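Local coordinates for protein acetolactate synthase isozyme 1 large subunit (Escherichia coli, PDB 6LPI) that belongs to the thiamine diphosphate-dependent enzyme family and binds thiamine diphosphate, a magnesium ion and flavin-adenine dinucleotide, at residues Gln68-Lys76 and Pro407-Gly415; Ala88-Arg99 and Val125-Lys136. One frame throughout, in Å; residues are numbered along the deposited sequence.

Interaction 1. Residues Gln68-Lys76 and Pro407-Gly415; sequences QGMARTDGK and PRQWLTSGG. With FAD (flavin-adenine dinucleotide), chain I.
Thr73 and Arg408 mark the nearest approach of the two backbones, with their CA atoms 5.5 Å apart where the last turn of helix 60-74 passes the loop that leads into strand 410-411. Arg408 reaches back to this helix end. NE donates to Arg72 O over 3.2 Å at an N-H...O angle of 153°, in the guanidinium plane but tilted well above the plane of the carbonyl, and weak bonds from NH2 go to Arg72 O and Ala71 O. A bend at CG-CD (chi3 87°) turns the guanidinium so that one face lies over Gly75 CA, 3.1 Å from its plane. Gly75 is the first residue to leave the helix, with positive phi. The carbonyl-rich helix end would be expected to favour the cation.

The contact joins the two thiamine diphosphate-binding domains of this enzyme family: the helix belongs to the N-terminal one, and strand 410-411 lies at an edge of the parallel sheet of the C-terminal one. Between the two arginines Leu411 forms the apolar centre. Its CD1 meets Thr73 CG2 at 3.8 Å, the two side chains crossing at about a right angle, while its CG packs on Arg72 CB and its CD2 approaches Gly69 CA. Beyond Leu411, Arg72 extends along the loop, and its NH1 makes a weak bond to Thr412 O. Gln68 OE1 fixes the rotation of this guanidinium, accepting in its plane from NE (2.7 Å) and NH2 (2.8 Å); NH2 also forms salt bridges with Asp97 and Asp101. Further on, Gly414 O accepts a hydrogen bond from FAD O2'.

Interaction 2. Residues Ala88-Arg99 and Val125-Lys136; sequences ATNLVTAIADAR and VDTYGISIPITK
Ile134 packs against Val92, Ile95 and Ala96; helix 127-131 runs nearly parallel to helix 86-101, and the axes of segments 88-99 and 127-131 approach to 10.6 Å and are inclined by 17°. With CG1 between the backbone N and the carbonyl carbon (chi1 58°), Ile134 directs its CD1 to Ile95 CG2 and Val92 CG1, and its CG2 rests on Ala96 CB at 3.8 Å. Val92 CG2 also meets Ile130 CG2, and nearer the start of both helices Ala88 CB approaches Thr127 OG1. Both helices also touch strands 105-111 and 166-171 of the parallel sheet of the N-terminal domain.

Arg99 follows the outgoing chain. Its CB lies 3.4 Å from Ile134 O, and CG remains near the same oxygen. A bend at chi2 (69°) then brings CD beside Thr135 C, and NE comes 3.4 Å from Thr135 O at an angle too poor for a hydrogen bond. At the tip, one guanidinium face covers Thr135 O and Lys136 CA, each 3.3 Å from its plane, while NH1 lies 3.4 Å from Lys136 CB. Lys136 carries its own amine away to Ile157 O.

No hydrogen bond crosses between the segments; Thr135 OG1, for one, is bonded to Ser131 O within its own segment. Cohesion therefore rests on van der Waals packing of methyl groups and of the Arg99 chain over the 134-136 backbone, perhaps with some electrostatic attraction between the cation and Thr135 O.

How the interactions relate
From the N terminus, helix 60-74 comes first and waits some 330 residues for its partner: interaction 1 closes only when the chain has passed through the central domain and entered the C-terminal one. Interaction 2 closes much sooner, 26 residues separating its segments, and so falls wholly within that long loop without crossing it. It is internal to the N-terminal domain, packing two helices beside its sheet, whereas interaction 1 ties this domain to the C-terminal one. Their centres are 19 Å apart, but Asp97 of 88-99 bridges them, probably hydrogen-bonding to Ser413 through OD1 and to Gln68 through OD2.

Interaction 1. Residues Gln68-Lys76 and Pro407-Gly415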
loop_
_atom_site.group_PDB
_atom_site.type_symbol
_atom_site.label_atom_id
_atom_site.label_comp_id
_atom_site.label_asym_id
_atom_site.label_seq_id
_atom_site.Cartn_x
_atom_site.Cartn_y
_atom_site.Cartn_z
ATOM N N GLN B 68 10.513 0.773 -0.224
ATOM C CA GLN B 68 9.168 1.068 0.240
ATOM C C GLN B 68 9.164 2.063 1.393
ATOM O O GLN B 68 8.301 2.936 1.443
ATOM C CB GLN B 68 8.454 -0.209 0.632
ATOM C CG GLN B 68 7.586 -0.740 -0.489
ATOM C CD GLN B 68 6.292 -1.342 0.049
ATOM O OE1 GLN B 68 5.581 -0.725 0.859
ATOM N NE2 GLN B 68 6.013 -2.570 -0.352
ATOM N N GLY B 69 10.080 1.923 2.358
ATOM C CA GLY B 69 10.131 2.884 3.450
ATOM C C GLY B 69 10.444 4.290 2.973
ATOM O O GLY B 69 9.821 5.271 3.412
ATOM N N MET B 70 11.398 4.411 2.047
ATOM C CA MET B 70 11.637 5.718 1.448
ATOM C C MET B 70 10.345 6.246 0.844
ATOM O O MET B 70 9.856 7.313 1.242
ATOM C CB MET B 70 12.745 5.630 0.402
ATOM C CG MET B 70 14.052 5.173 1.006
ATOM S SD MET B 70 15.465 5.365 -0.061
ATOM C CE MET B 70 14.919 6.710 -1.118
ATOM N N ALA B 71 9.735 5.450 -0.059
ATOM C CA ALA B 71 8.546 5.873 -0.794
ATOM C C ALA B 71 7.371 6.186 0.128
ATOM O O ALA B 71 6.641 7.159 -0.097
ATOM C CB ALA B 71 8.152 4.813 -1.809
ATOM N N ARG B 72 7.164 5.384 1.168
ATOM C CA ARG B 72 6.066 5.669 2.072
ATOM C C ARG B 72 6.311 6.911 2.905
ATOM O O ARG B 72 5.349 7.500 3.397
ATOM C CB ARG B 72 5.773 4.468 2.961
ATOM C CG ARG B 72 5.432 3.236 2.191
ATOM C CD ARG B 72 4.728 2.319 3.118
ATOM N NE ARG B 72 4.496 0.995 2.564
ATOM C CZ ARG B 72 3.449 0.251 2.903
ATOM N NH1 ARG B 72 2.566 0.731 3.773
ATOM N NH2 ARG B 72 3.294 -0.965 2.386
ATOM N N THR B 73 7.554 7.362 3.053
ATOM C CA THR B 73 7.703 8.662 3.717
ATOM C C THR B 73 7.830 9.901 2.801
ATOM O O THR B 73 7.417 10.976 3.243
ATOM C CB THR B 73 8.895 8.653 4.666
ATOM O OG1 THR B 73 10.090 8.380 3.929
ATOM C CG2 THR B 73 8.712 7.606 5.774
ATOM N N ASP B 74 8.325 9.808 1.531
ATOM C CA ASP B 74 8.625 11.001 0.702
ATOM C C ASP B 74 7.356 11.514 0.021
ATOM O O ASP B 74 7.141 12.728 -0.089
ATOM C CB ASP B 74 9.598 10.723 -0.474
ATOM C CG ASP B 74 9.419 9.352 -1.099
ATOM O OD1 ASP B 74 8.237 9.007 -1.242
ATOM O OD2 ASP B 74 10.383 8.647 -1.424
ATOM N N GLY B 75 6.486 10.579 -0.404
ATOM C CA GLY B 75 5.432 10.801 -1.383
ATOM C C GLY B 75 5.838 10.680 -2.832
ATOM O O GLY B 75 5.012 10.973 -3.700
ATOM N N LYS B 76 7.080 10.278 -3.124
ATOM C CA LYS B 76 7.676 10.113 -4.468
ATOM C C LYS B 76 8.163 8.668 -4.722
ATOM O O LYS B 76 8.404 7.924 -3.768
ATOM C CB LYS B 76 8.823 11.144 -4.650
ATOM C CG LYS B 76 9.307 11.329 -6.105
ATOM C CD LYS B 76 9.420 12.788 -6.613
ATOM C CE LYS B 76 9.189 12.877 -8.162
ATOM N NZ LYS B 76 10.006 11.934 -9.008
ATOM N N PRO B 407 0.499 12.788 9.495
ATOM C CA PRO B 407 0.525 12.040 8.237
ATOM C C PRO B 407 1.939 11.564 7.935
ATOM O O PRO B 407 2.928 12.164 8.362
ATOM C CB PRO B 407 0.048 13.065 7.201
ATOM C CG PRO B 407 -0.713 14.067 8.001
ATOM C CD PRO B 407 -0.037 14.146 9.326
ATOM N N ARG B 408 2.016 10.457 7.205
ATOM C CA ARG B 408 3.276 9.823 6.825
ATOM C C ARG B 408 4.211 9.650 8.019
ATOM O O ARG B 408 5.430 9.717 7.900
ATOM C CB ARG B 408 3.935 10.598 5.688
ATOM C CG ARG B 408 2.922 10.877 4.571
ATOM C CD ARG B 408 3.510 11.379 3.275
ATOM N NE ARG B 408 3.874 10.213 2.481
ATOM C CZ ARG B 408 3.378 9.911 1.280
ATOM N NH1 ARG B 408 2.481 10.699 0.692
ATOM N NH2 ARG B 408 3.791 8.807 0.658
ATOM N N GLN B 409 3.628 9.353 9.174
ATOM C CA GLN B 409 4.385 8.956 10.354
ATOM C C GLN B 409 4.274 7.471 10.625
ATOM O O GLN B 409 5.203 6.875 11.171
ATOM C CB GLN B 409 3.891 9.745 11.579
ATOM C CG GLN B 409 4.238 9.102 12.889
ATOM C CD GLN B 409 3.953 9.984 14.067
ATOM O OE1 GLN B 409 4.869 10.361 14.805
ATOM N NE2 GLN B 409 2.676 10.312 14.268
ATOM N N TRP B 410 3.181 6.881 10.166
ATOM C CA TRP B 410 2.773 5.508 10.426
ATOM C C TRP B 410 2.992 4.690 9.157
ATOM O O TRP B 410 2.398 4.987 8.113
ATOM C CB TRP B 410 1.309 5.509 10.854
ATOM C CG TRP B 410 0.613 4.225 10.979
ATOM C CD1 TRP B 410 -0.460 3.801 10.247
ATOM C CD2 TRP B 410 0.878 3.198 11.938
ATOM N NE1 TRP B 410 -0.871 2.562 10.685
ATOM C CE2 TRP B 410 -0.060 2.167 11.716
ATOM C CE3 TRP B 410 1.837 3.034 12.940
ATOM C CZ2 TRP B 410 -0.076 1.000 12.466
ATOM C CZ3 TRP B 410 1.817 1.873 13.686
ATOM C CH2 TRP B 410 0.862 0.869 13.446
ATOM N N LEU B 411 3.903 3.719 9.234
ATOM C CA LEU B 411 4.282 2.839 8.132
ATOM C C LEU B 411 3.928 1.410 8.517
ATOM O O LEU B 411 4.629 0.787 9.323
ATOM C CB LEU B 411 5.781 2.918 7.826
ATOM C CG LEU B 411 6.396 3.910 6.829
ATOM C CD1 LEU B 411 6.004 5.331 7.118
ATOM C CD2 LEU B 411 7.911 3.780 6.795
ATOM N N THR B 412 2.903 0.857 7.898
ATOM C CA THR B 412 2.546 -0.533 8.128
ATOM C C THR B 412 2.126 -1.169 6.811
ATOM O O THR B 412 1.736 -0.486 5.866
ATOM C CB THR B 412 1.422 -0.666 9.160
ATOM O OG1 THR B 412 1.385 -2.008 9.665
ATOM C CG2 THR B 412 0.096 -0.326 8.549
ATOM N N SER B 413 2.275 -2.485 6.737
ATOM C CA SER B 413 1.850 -3.255 5.576
ATOM C C SER B 413 0.423 -3.744 5.835
ATOM O O SER B 413 0.209 -4.611 6.683
ATOM C CB SER B 413 2.824 -4.405 5.343
ATOM O OG SER B 413 2.332 -5.335 4.406
ATOM N N GLY B 414 -0.556 -3.157 5.132
ATOM C CA GLY B 414 -1.973 -3.445 5.345
ATOM C C GLY B 414 -2.702 -4.340 4.349
ATOM O O GLY B 414 -3.496 -5.210 4.733
ATOM N N GLY B 415 -2.527 -4.041 3.065
ATOM C CA GLY B 415 -3.146 -4.780 1.995
ATOM C C GLY B 415 -2.651 -6.200 1.935
ATOM O O GLY B 415 -3.413 -7.153 2.069
HETATM P PA FAD I . -5.846 1.749 0.911
HETATM O O1A FAD I . -4.834 2.291 1.843
HETATM O O2A FAD I . -5.391 0.689 -0.057
HETATM O O5B FAD I . -6.351 3.068 0.203
HETATM C C5B FAD I . -6.173 3.281 -1.212
HETATM C C4B FAD I . -7.449 3.878 -1.740
HETATM O O4B FAD I . -7.349 5.326 -1.784
HETATM C C3B FAD I . -7.811 3.448 -3.158
HETATM O O3B FAD I . -9.230 3.312 -3.243
HETATM C C2B FAD I . -7.220 4.592 -3.991
HETATM O O2B FAD I . -7.779 4.729 -5.289
HETATM C C1B FAD I . -7.609 5.765 -3.103
HETATM N N9A FAD I . -6.875 6.997 -3.340
HETATM C C8A FAD I . -5.517 7.175 -3.357
HETATM N N7A FAD I . -5.143 8.415 -3.578
HETATM C C5A FAD I . -6.340 9.100 -3.715
HETATM C C6A FAD I . -6.640 10.453 -3.973
HETATM N N6A FAD I . -5.715 11.401 -4.143
HETATM N N1A FAD I . -7.942 10.802 -4.063
HETATM C C2A FAD I . -8.874 9.859 -3.902
HETATM N N3A FAD I . -8.714 8.559 -3.649
HETATM C C4A FAD I . -7.415 8.238 -3.572
HETATM N N1 FAD I . -7.856 -2.232 8.374
HETATM C C2 FAD I . -8.888 -1.623 9.024
HETATM O O2 FAD I . -9.446 -0.643 8.548
HETATM N N3 FAD I . -9.312 -2.101 10.251
HETATM C C4 FAD I . -8.784 -3.181 10.926
HETATM O O4 FAD I . -9.244 -3.510 12.017
HETATM C C4X FAD I . -7.690 -3.833 10.220
HETATM N N5 FAD I . -7.117 -4.875 10.784
HETATM C C5X FAD I . -6.061 -5.478 10.110
HETATM C C6 FAD I . -5.429 -6.579 10.692
HETATM C C7 FAD I . -4.357 -7.205 10.056
HETATM C C7M FAD I . -3.706 -8.400 10.699
HETATM C C8 FAD I . -3.911 -6.729 8.812
HETATM C C8M FAD I . -2.765 -7.398 8.092
HETATM C C9 FAD I . -4.542 -5.632 8.230
HETATM C C9A FAD I . -5.614 -5.013 8.862
HETATM N N10 FAD I . -6.268 -3.897 8.295
HETATM C C10 FAD I . -7.304 -3.283 8.946
HETATM C "C1'" FAD I . -5.846 -3.355 7.003
HETATM C "C2'" FAD I . -6.712 -3.843 5.852
HETATM O "O2'" FAD I . -6.263 -5.122 5.405
HETATM C "C3'" FAD I . -6.606 -2.858 4.688
HETATM O "O3'" FAD I . -5.241 -2.707 4.313
HETATM C "C4'" FAD I . -7.180 -1.476 4.977
HETATM O "O4'" FAD I . -8.343 -1.623 5.782
HETATM C "C5'" FAD I . -7.530 -0.725 3.714
HETATM O "O5'" FAD I . -7.627 0.679 4.012
HETATM P P FAD I . -7.908 1.710 2.883
HETATM O O1P FAD I . -9.385 1.624 2.497
HETATM O O2P FAD I . -7.412 2.914 3.259
HETATM O O3P FAD I . -7.063 1.128 1.716
#

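Interaction 2. Residues Ala88-Arg99 and Val125-Lys136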
loop_
_atom_site.group_PDB
_atom_site.type_symbol
_atom_site.label_atom_id
_atom_site.label_comp_id
_atom_site.label_asym_id
_atom_site.label_seq_id
_atom_site.Cartn_x
_atom_site.Cartn_y
_atom_site.Cartn_z
ATOM N N ALA B 88 15.266 -11.289 -9.282
ATOM C CA ALA B 88 13.928 -10.877 -9.672
ATOM C C ALA B 88 12.880 -11.582 -8.821
ATOM O O ALA B 88 11.999 -10.932 -8.250
ATOM C CB ALA B 88 13.707 -11.134 -11.163
ATOM N N THR B 89 12.966 -12.912 -8.704
ATOM C CA THR B 89 11.954 -13.634 -7.935
ATOM C C THR B 89 11.926 -13.176 -6.485
ATOM O O THR B 89 10.860 -13.116 -5.868
ATOM C CB THR B 89 12.182 -15.140 -8.003
ATOM O OG1 THR B 89 13.503 -15.423 -7.553
ATOM C CG2 THR B 89 11.969 -15.680 -9.407
ATOM N N ASN B 90 13.089 -12.850 -5.919
ATOM C CA ASN B 90 13.125 -12.371 -4.541
ATOM C C ASN B 90 12.454 -11.018 -4.368
ATOM O O ASN B 90 12.020 -10.695 -3.259
ATOM C CB ASN B 90 14.561 -12.301 -4.051
ATOM C CG ASN B 90 15.062 -13.635 -3.535
ATOM O OD1 ASN B 90 14.281 -14.589 -3.328
ATOM N ND2 ASN B 90 16.379 -13.722 -3.341
ATOM N N LEU B 91 12.334 -10.229 -5.437
ATOM C CA LEU B 91 11.633 -8.951 -5.323
ATOM C C LEU B 91 10.120 -9.096 -5.171
ATOM O O LEU B 91 9.459 -8.152 -4.705
ATOM C CB LEU B 91 11.937 -8.098 -6.554
ATOM C CG LEU B 91 13.244 -7.330 -6.449
ATOM C CD1 LEU B 91 13.612 -6.787 -7.790
ATOM C CD2 LEU B 91 13.044 -6.203 -5.470
ATOM N N VAL B 92 9.567 -10.255 -5.543
ATOM C CA VAL B 92 8.119 -10.413 -5.728
ATOM C C VAL B 92 7.312 -9.927 -4.520
ATOM O O VAL B 92 6.382 -9.130 -4.663
ATOM C CB VAL B 92 7.796 -11.877 -6.064
ATOM C CG1 VAL B 92 6.300 -12.115 -6.033
ATOM C CG2 VAL B 92 8.380 -12.230 -7.424
ATOM N N THR B 93 7.611 -10.440 -3.321
ATOM C CA THR B 93 6.787 -10.079 -2.168
ATOM C C THR B 93 6.791 -8.568 -1.942
ATOM O O THR B 93 5.738 -7.966 -1.713
ATOM C CB THR B 93 7.270 -10.807 -0.918
ATOM O OG1 THR B 93 7.187 -12.215 -1.134
ATOM C CG2 THR B 93 6.387 -10.477 0.255
ATOM N N ALA B 94 7.966 -7.937 -2.038
ATOM C CA ALA B 94 8.068 -6.493 -1.836
ATOM C C ALA B 94 7.241 -5.732 -2.855
ATOM O O ALA B 94 6.572 -4.744 -2.513
ATOM C CB ALA B 94 9.518 -6.061 -1.964
ATOM N N ILE B 95 7.295 -6.167 -4.125
ATOM C CA ILE B 95 6.512 -5.513 -5.175
ATOM C C ILE B 95 5.004 -5.731 -4.969
ATOM O O ILE B 95 4.246 -4.769 -4.985
ATOM C CB ILE B 95 7.049 -5.932 -6.573
ATOM C CG1 ILE B 95 8.145 -4.996 -7.062
ATOM C CG2 ILE B 95 5.967 -5.878 -7.617
ATOM C CD1 ILE B 95 9.369 -4.866 -6.246
ATOM N N ALA B 96 4.556 -6.955 -4.699
ATOM C CA ALA B 96 3.132 -7.204 -4.465
ATOM C C ALA B 96 2.610 -6.419 -3.258
ATOM O O ALA B 96 1.506 -5.844 -3.291
ATOM C CB ALA B 96 2.882 -8.701 -4.273
ATOM N N ASP B 97 3.393 -6.383 -2.183
ATOM C CA ASP B 97 3.039 -5.534 -1.062
ATOM C C ASP B 97 2.908 -4.094 -1.522
ATOM O O ASP B 97 1.984 -3.390 -1.108
ATOM C CB ASP B 97 4.070 -5.647 0.056
ATOM C CG ASP B 97 3.668 -4.859 1.295
ATOM O OD1 ASP B 97 2.846 -5.376 2.088
ATOM O OD2 ASP B 97 4.153 -3.712 1.461
ATOM N N ALA B 98 3.827 -3.626 -2.373
ATOM C CA ALA B 98 3.694 -2.261 -2.884
ATOM C C ALA B 98 2.388 -2.080 -3.646
ATOM O O ALA B 98 1.735 -1.036 -3.530
ATOM C CB ALA B 98 4.880 -1.903 -3.777
ATOM N N ARG B 99 1.989 -3.094 -4.421
ATOM C CA ARG B 99 0.766 -3.009 -5.215
ATOM C C ARG B 99 -0.484 -2.883 -4.343
ATOM O O ARG B 99 -1.283 -1.955 -4.524
ATOM C CB ARG B 99 0.646 -4.231 -6.123
ATOM C CG ARG B 99 -0.645 -4.269 -6.911
ATOM C CD ARG B 99 -0.663 -3.185 -7.933
ATOM N NE ARG B 99 -1.601 -3.524 -8.991
ATOM C CZ ARG B 99 -2.177 -2.636 -9.787
ATOM N NH1 ARG B 99 -1.902 -1.346 -9.654
ATOM N NH2 ARG B 99 -3.027 -3.042 -10.714
ATOM N N VAL B 125 14.229 -16.863 -16.493
ATOM C CA VAL B 125 12.978 -16.784 -15.750
ATOM C C VAL B 125 12.142 -15.643 -16.329
ATOM O O VAL B 125 12.638 -14.520 -16.491
ATOM C CB VAL B 125 13.234 -16.584 -14.246
ATOM C CG1 VAL B 125 12.018 -16.016 -13.568
ATOM C CG2 VAL B 125 13.587 -17.903 -13.612
ATOM N N ASP B 126 10.858 -15.916 -16.578
ATOM C CA ASP B 126 9.954 -14.953 -17.201
ATOM C C ASP B 126 9.579 -13.881 -16.183
ATOM O O ASP B 126 8.484 -13.871 -15.612
ATOM C CB ASP B 126 8.738 -15.673 -17.761
ATOM C CG ASP B 126 7.732 -14.729 -18.390
ATOM O OD1 ASP B 126 6.710 -15.239 -18.913
ATOM O OD2 ASP B 126 7.955 -13.495 -18.388
ATOM N N THR B 127 10.513 -12.943 -15.970
ATOM C CA THR B 127 10.252 -11.846 -15.049
ATOM C C THR B 127 9.007 -11.060 -15.454
ATOM O O THR B 127 8.165 -10.739 -14.607
ATOM C CB THR B 127 11.457 -10.922 -14.992
ATOM O OG1 THR B 127 12.598 -11.649 -14.516
ATOM C CG2 THR B 127 11.166 -9.776 -14.057
ATOM N N TYR B 128 8.873 -10.741 -16.745
ATOM C CA TYR B 128 7.697 -10.022 -17.221
ATOM C C TYR B 128 6.424 -10.744 -16.809
ATOM O O TYR B 128 5.488 -10.147 -16.248
ATOM C CB TYR B 128 7.710 -9.934 -18.745
ATOM C CG TYR B 128 6.708 -8.945 -19.305
ATOM C CD1 TYR B 128 5.460 -9.389 -19.739
ATOM C CD2 TYR B 128 6.986 -7.573 -19.374
ATOM C CE1 TYR B 128 4.518 -8.502 -20.253
ATOM C CE2 TYR B 128 6.056 -6.679 -19.891
ATOM C CZ TYR B 128 4.808 -7.162 -20.332
ATOM O OH TYR B 128 3.849 -6.315 -20.856
ATOM N N GLY B 129 6.357 -12.036 -17.141
ATOM C CA GLY B 129 5.183 -12.817 -16.813
ATOM C C GLY B 129 4.845 -12.769 -15.344
ATOM O O GLY B 129 3.700 -12.523 -14.970
ATOM N N ILE B 130 5.840 -13.015 -14.493
ATOM C CA ILE B 130 5.623 -13.001 -13.050
ATOM C C ILE B 130 5.139 -11.648 -12.569
ATOM O O ILE B 130 4.332 -11.571 -11.638
ATOM C CB ILE B 130 6.902 -13.437 -12.316
ATOM C CG1 ILE B 130 7.386 -14.760 -12.889
ATOM C CG2 ILE B 130 6.597 -13.648 -10.870
ATOM C CD1 ILE B 130 8.542 -15.285 -12.167
ATOM N N SER B 131 5.601 -10.567 -13.184
ATOM C CA SER B 131 5.209 -9.250 -12.692
ATOM C C SER B 131 3.832 -8.809 -13.188
ATOM O O SER B 131 3.227 -7.939 -12.551
ATOM C CB SER B 131 6.262 -8.192 -13.045
ATOM O OG SER B 131 6.757 -8.386 -14.362
ATOM N N ILE B 132 3.334 -9.364 -14.299
ATOM C CA ILE B 132 2.004 -8.997 -14.814
ATOM C C ILE B 132 0.979 -8.813 -13.685
ATOM O O ILE B 132 0.398 -7.726 -13.570
ATOM C CB ILE B 132 1.438 -10.034 -15.811
ATOM C CG1 ILE B 132 2.256 -10.198 -17.090
ATOM C CG2 ILE B 132 0.064 -9.594 -16.231
ATOM C CD1 ILE B 132 1.950 -9.206 -18.168
ATOM N N PRO B 133 0.714 -9.798 -12.821
ATOM C CA PRO B 133 -0.379 -9.637 -11.852
ATOM C C PRO B 133 -0.040 -8.878 -10.577
ATOM O O PRO B 133 -0.933 -8.715 -9.739
ATOM C CB PRO B 133 -0.744 -11.090 -11.518
ATOM C CG PRO B 133 0.489 -11.837 -11.678
ATOM C CD PRO B 133 1.334 -11.136 -12.710
ATOM N N ILE B 134 1.165 -8.339 -10.403
ATOM C CA ILE B 134 1.510 -7.684 -9.138
ATOM C C ILE B 134 2.045 -6.280 -9.365
ATOM O O ILE B 134 2.671 -5.696 -8.473
ATOM C CB ILE B 134 2.554 -8.489 -8.331
ATOM C CG1 ILE B 134 3.831 -8.672 -9.175
ATOM C CG2 ILE B 134 1.969 -9.775 -7.800
ATOM C CD1 ILE B 134 4.969 -9.389 -8.503
ATOM N N THR B 135 1.858 -5.735 -10.555
ATOM C CA THR B 135 2.392 -4.414 -10.819
ATOM C C THR B 135 1.279 -3.504 -11.308
ATOM O O THR B 135 0.283 -3.967 -11.845
ATOM C CB THR B 135 3.489 -4.477 -11.847
ATOM O OG1 THR B 135 3.054 -5.339 -12.907
ATOM C CG2 THR B 135 4.695 -5.094 -11.197
ATOM N N LYS B 136 1.446 -2.196 -11.113
ATOM C CA LYS B 136 0.572 -1.266 -11.818
ATOM C C LYS B 136 0.882 -1.237 -13.313
ATOM O O LYS B 136 -0.015 -0.976 -14.119
ATOM C CB LYS B 136 0.680 0.145 -11.219
ATOM C CG LYS B 136 -0.281 1.104 -11.880
ATOM C CD LYS B 136 0.066 2.539 -11.661
ATOM C CE LYS B 136 -1.169 3.357 -11.512
ATOM N NZ LYS B 136 -0.928 4.808 -11.469
#